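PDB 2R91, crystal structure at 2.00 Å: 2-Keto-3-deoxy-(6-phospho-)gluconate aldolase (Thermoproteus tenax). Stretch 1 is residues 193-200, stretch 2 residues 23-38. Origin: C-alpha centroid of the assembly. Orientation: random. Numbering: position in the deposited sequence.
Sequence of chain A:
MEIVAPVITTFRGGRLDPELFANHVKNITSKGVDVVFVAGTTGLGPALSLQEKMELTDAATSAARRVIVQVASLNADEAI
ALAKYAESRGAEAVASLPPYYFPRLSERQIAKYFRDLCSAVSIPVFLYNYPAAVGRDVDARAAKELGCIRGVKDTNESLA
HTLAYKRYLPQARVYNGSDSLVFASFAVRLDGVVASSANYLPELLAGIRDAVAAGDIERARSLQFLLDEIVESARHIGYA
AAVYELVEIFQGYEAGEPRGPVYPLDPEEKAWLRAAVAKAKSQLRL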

# COMPACT_ATOMS: atom_id res chain seq x y z
N VAL A 193 18.32 -10.54 -17.53
CA VAL A 193 18.13 -9.50 -16.52
C VAL A 193 18.34 -8.15 -17.18
O VAL A 193 19.13 -8.02 -18.10
CB VAL A 193 19.15 -9.65 -15.33
CG1 VAL A 193 18.94 -11.01 -14.62
CG2 VAL A 193 20.63 -9.55 -15.79
N VAL A 194 17.63 -7.14 -16.67
CA VAL A 194 17.91 -5.76 -17.04
C VAL A 194 18.17 -4.96 -15.76
O VAL A 194 17.38 -4.15 -15.34
CB VAL A 194 16.73 -5.10 -17.83
CG1 VAL A 194 17.13 -3.71 -18.35
CG2 VAL A 194 16.29 -5.96 -18.99
N ALA A 195 19.32 -5.19 -15.16
CA ALA A 195 19.62 -4.61 -13.86
C ALA A 195 20.53 -3.38 -13.95
O ALA A 195 21.53 -3.36 -14.69
CB ALA A 195 20.25 -5.72 -12.93
N SER A 196 20.23 -2.36 -13.15
CA SER A 196 21.01 -1.12 -13.10
C SER A 196 22.49 -1.34 -12.83
O SER A 196 23.34 -0.58 -13.32
CB SER A 196 20.42 -0.17 -12.05
OG SER A 196 20.68 -0.67 -10.72
N SER A 197 22.82 -2.38 -12.05
CA SER A 197 24.23 -2.67 -11.75
C SER A 197 25.07 -3.13 -12.96
O SER A 197 26.29 -3.20 -12.87
CB SER A 197 24.34 -3.75 -10.64
OG SER A 197 23.69 -4.93 -11.04
N ALA A 198 24.43 -3.46 -14.08
CA ALA A 198 25.23 -3.68 -15.30
C ALA A 198 26.00 -2.43 -15.71
O ALA A 198 26.96 -2.52 -16.47
CB ALA A 198 24.37 -4.20 -16.46
N ASN A 199 25.60 -1.26 -15.21
CA ASN A 199 26.40 -0.06 -15.43
C ASN A 199 27.75 -0.09 -14.74
O ASN A 199 28.74 0.31 -15.31
CB ASN A 199 25.66 1.20 -14.98
CG ASN A 199 24.56 1.58 -15.93
OD1 ASN A 199 24.83 2.11 -17.00
ND2 ASN A 199 23.32 1.24 -15.57
N TYR A 200 27.76 -0.50 -13.46
CA TYR A 200 28.98 -0.36 -12.66
C TYR A 200 29.71 -1.66 -12.38
O TYR A 200 30.91 -1.62 -12.14
CB TYR A 200 28.70 0.40 -11.35
CG TYR A 200 27.50 -0.07 -10.53
CD1 TYR A 200 27.64 -1.07 -9.56
CD2 TYR A 200 26.25 0.55 -10.66
CE1 TYR A 200 26.53 -1.48 -8.78
CE2 TYR A 200 25.16 0.16 -9.90
CZ TYR A 200 25.31 -0.85 -8.94
OH TYR A 200 24.22 -1.24 -8.19
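Stretch 2 (23-38) NHVKNITSKGVDVVFV

A single, almost perfectly straight hydrogen bond is the only hydrogen bond between the two stretches: His 24 NE2 donates to Asn 199 OD1 at 2.9 Å, with an N-H...O angle of 176°. The acceptor lies at the edge of the imidazole, near the ring plane, where an N-H can point directly at it. The Asn 199 amide is held from its other end as well, because ND2 of Asn 199 donates to the backbone O of Ser 196 at 2.9 Å. With chi1 at -74° (m), the end of the side chain comes nearer to stretch 2 and its OD1 meets the histidine, although the CA-to-CB bond points sideways; OD1 is also hydrogen-bonded elsewhere in the structure.

Stretch 2 comes in as a helix, turns, and leaves as a strand. Residues 23-30 continue a helix begun earlier in the chain, with Ile 28 N bonded to His 24 O at 3.0 Å. The chain then turns through Lys 31 and Gly 32, whose phi of 119° would jam a side chain against the preceding carbonyl; Val 33 N returns to Ile 28 O at 3.2 Å, tying the turn to the helix. Residues 35-38 are in a strand. Stretch 1 runs from an extended Val 193 into a short segment, 196-199, with helical backbone angles but without regular helical bonding; there Asn 199 N reaches Ser 196 O at 3.0 Å.

The register descends along stretch 2 as stretch 1 advances: Val 194 CA lies 7.9 Å from Phe 37 CA, Ala 198 CA lies 6.9 Å from Val 33 CA, and Asn 199 CA lies 6.7 Å from Ile 28 CA. At the first of these, CG1 of Val 194 meets CD2 of Phe 37 at 4.0 Å, approaching the ring obliquely; both CA-to-CB bonds point toward the opposing stretch. Ala 195, Ser 196 and Ser 197 make no contact with stretch 2, so the chain touches again only at Ala 198, where CB packs on CG2 of Val 33 at 4.0 Å. The backbone of Ala 198 comes equally close: its O lies 3.9 Å from CB of Ile 28. Next along, O of Asn 199 is 3.6 Å from CG2 of Ile 28.

These two carbonyls, Ala 198 O and Asn 199 O, pay a price: the contact buries them against aliphatic carbon, and neither finds a hydrogen-bond partner in the model. In all, the two stretches bury 254 Å², both sides summed, a modest area shared among a few well-buried residues.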

# COMPACT_ATOMS: atom_id res chain seq x y z
N ASN A 23 32.11 5.88 -24.45
CA ASN A 23 33.17 5.21 -23.73
C ASN A 23 32.55 4.21 -22.75
O ASN A 23 32.96 3.05 -22.70
CB ASN A 23 34.01 6.23 -22.96
CG ASN A 23 35.07 5.58 -22.06
OD1 ASN A 23 36.07 5.06 -22.55
ND2 ASN A 23 34.85 5.61 -20.74
N HIS A 24 31.54 4.68 -22.01
CA HIS A 24 30.85 3.83 -21.00
C HIS A 24 30.19 2.63 -21.67
O HIS A 24 30.40 1.50 -21.28
CB HIS A 24 29.80 4.67 -20.25
CG HIS A 24 29.00 3.88 -19.24
ND1 HIS A 24 29.59 3.19 -18.20
CD2 HIS A 24 27.66 3.69 -19.11
CE1 HIS A 24 28.65 2.60 -17.48
NE2 HIS A 24 27.47 2.89 -18.00
N VAL A 25 29.41 2.85 -22.72
CA VAL A 25 28.77 1.73 -23.41
C VAL A 25 29.78 0.69 -23.94
O VAL A 25 29.58 -0.53 -23.82
CB VAL A 25 27.86 2.20 -24.54
CG1 VAL A 25 27.52 1.03 -25.45
CG2 VAL A 25 26.57 2.86 -23.97
N LYS A 26 30.87 1.17 -24.53
CA LYS A 26 31.85 0.26 -25.10
C LYS A 26 32.58 -0.53 -24.00
O LYS A 26 32.88 -1.71 -24.18
CB LYS A 26 32.83 1.05 -25.98
CG LYS A 26 32.14 1.57 -27.27
CD LYS A 26 32.99 2.69 -27.94
CE LYS A 26 32.20 3.45 -29.02
NZ LYS A 26 32.94 4.70 -29.43
N ASN A 27 32.84 0.11 -22.87
CA ASN A 27 33.39 -0.62 -21.72
C ASN A 27 32.45 -1.73 -21.23
O ASN A 27 32.82 -2.91 -21.14
CB ASN A 27 33.71 0.32 -20.55
CG ASN A 27 34.21 -0.43 -19.33
OD1 ASN A 27 35.24 -1.10 -19.40
ND2 ASN A 27 33.47 -0.36 -18.21
N ILE A 28 31.21 -1.38 -20.92
CA ILE A 28 30.36 -2.41 -20.31
C ILE A 28 30.01 -3.53 -21.28
O ILE A 28 29.87 -4.68 -20.89
CB ILE A 28 29.12 -1.79 -19.59
CG1 ILE A 28 28.07 -1.30 -20.62
CG2 ILE A 28 29.57 -0.66 -18.65
CD1 ILE A 28 26.88 -0.49 -19.97
N THR A 29 29.88 -3.23 -22.57
CA THR A 29 29.61 -4.32 -23.51
C THR A 29 30.87 -5.22 -23.67
O THR A 29 30.75 -6.40 -23.97
CB THR A 29 29.11 -3.82 -24.90
OG1 THR A 29 30.06 -2.90 -25.41
CG2 THR A 29 27.75 -3.11 -24.79
N SER A 30 32.06 -4.67 -23.44
CA SER A 30 33.25 -5.51 -23.43
C SER A 30 33.31 -6.46 -22.22
O SER A 30 34.04 -7.47 -22.23
CB SER A 30 34.52 -4.67 -23.48
OG SER A 30 34.87 -4.18 -22.19
N LYS A 31 32.55 -6.14 -21.17
CA LYS A 31 32.60 -6.86 -19.92
C LYS A 31 31.38 -7.74 -19.70
O LYS A 31 31.15 -8.20 -18.58
CB LYS A 31 32.78 -5.90 -18.75
CG LYS A 31 34.17 -5.28 -18.74
CD LYS A 31 34.47 -4.52 -17.48
CE LYS A 31 35.81 -3.86 -17.57
NZ LYS A 31 36.19 -3.23 -16.28
N GLY A 32 30.61 -7.99 -20.75
CA GLY A 32 29.50 -8.94 -20.66
C GLY A 32 28.08 -8.44 -20.91
O GLY A 32 27.13 -9.24 -20.94
N VAL A 33 27.90 -7.14 -21.06
CA VAL A 33 26.56 -6.63 -21.40
C VAL A 33 26.26 -7.01 -22.86
O VAL A 33 27.04 -6.69 -23.77
CB VAL A 33 26.44 -5.10 -21.20
CG1 VAL A 33 25.06 -4.60 -21.70
CG2 VAL A 33 26.66 -4.73 -19.71
N ASP A 34 25.14 -7.69 -23.06
CA ASP A 34 24.71 -8.17 -24.37
C ASP A 34 23.89 -7.13 -25.14
O ASP A 34 23.98 -7.07 -26.38
CB ASP A 34 23.86 -9.43 -24.21
CG ASP A 34 24.65 -10.59 -23.57
OD1 ASP A 34 25.69 -10.97 -24.16
OD2 ASP A 34 24.25 -11.09 -22.48
N VAL A 35 23.06 -6.38 -24.43
CA VAL A 35 22.06 -5.49 -25.05
C VAL A 35 22.07 -4.19 -24.23
O VAL A 35 22.20 -4.23 -23.01
CB VAL A 35 20.63 -6.10 -24.97
CG1 VAL A 35 19.54 -5.14 -25.60
CG2 VAL A 35 20.52 -7.53 -25.63
N VAL A 36 21.97 -3.04 -24.90
CA VAL A 36 21.89 -1.76 -24.25
C VAL A 36 20.42 -1.31 -24.29
O VAL A 36 19.81 -1.25 -25.37
CB VAL A 36 22.82 -0.72 -24.96
CG1 VAL A 36 22.55 0.71 -24.47
CG2 VAL A 36 24.27 -1.13 -24.77
N PHE A 37 19.87 -1.02 -23.11
CA PHE A 37 18.49 -0.50 -22.96
C PHE A 37 18.60 0.99 -22.66
O PHE A 37 19.03 1.38 -21.58
CB PHE A 37 17.79 -1.28 -21.81
CG PHE A 37 16.34 -0.92 -21.57
CD1 PHE A 37 15.38 -1.08 -22.54
CD2 PHE A 37 15.93 -0.47 -20.34
CE1 PHE A 37 14.02 -0.76 -22.28
CE2 PHE A 37 14.59 -0.16 -20.08
CZ PHE A 37 13.64 -0.31 -21.04
N VAL A 38 18.24 1.83 -23.64
CA VAL A 38 18.34 3.29 -23.47
C VAL A 38 17.05 3.96 -22.98
O VAL A 38 15.95 3.55 -23.38
CB VAL A 38 18.85 3.96 -24.80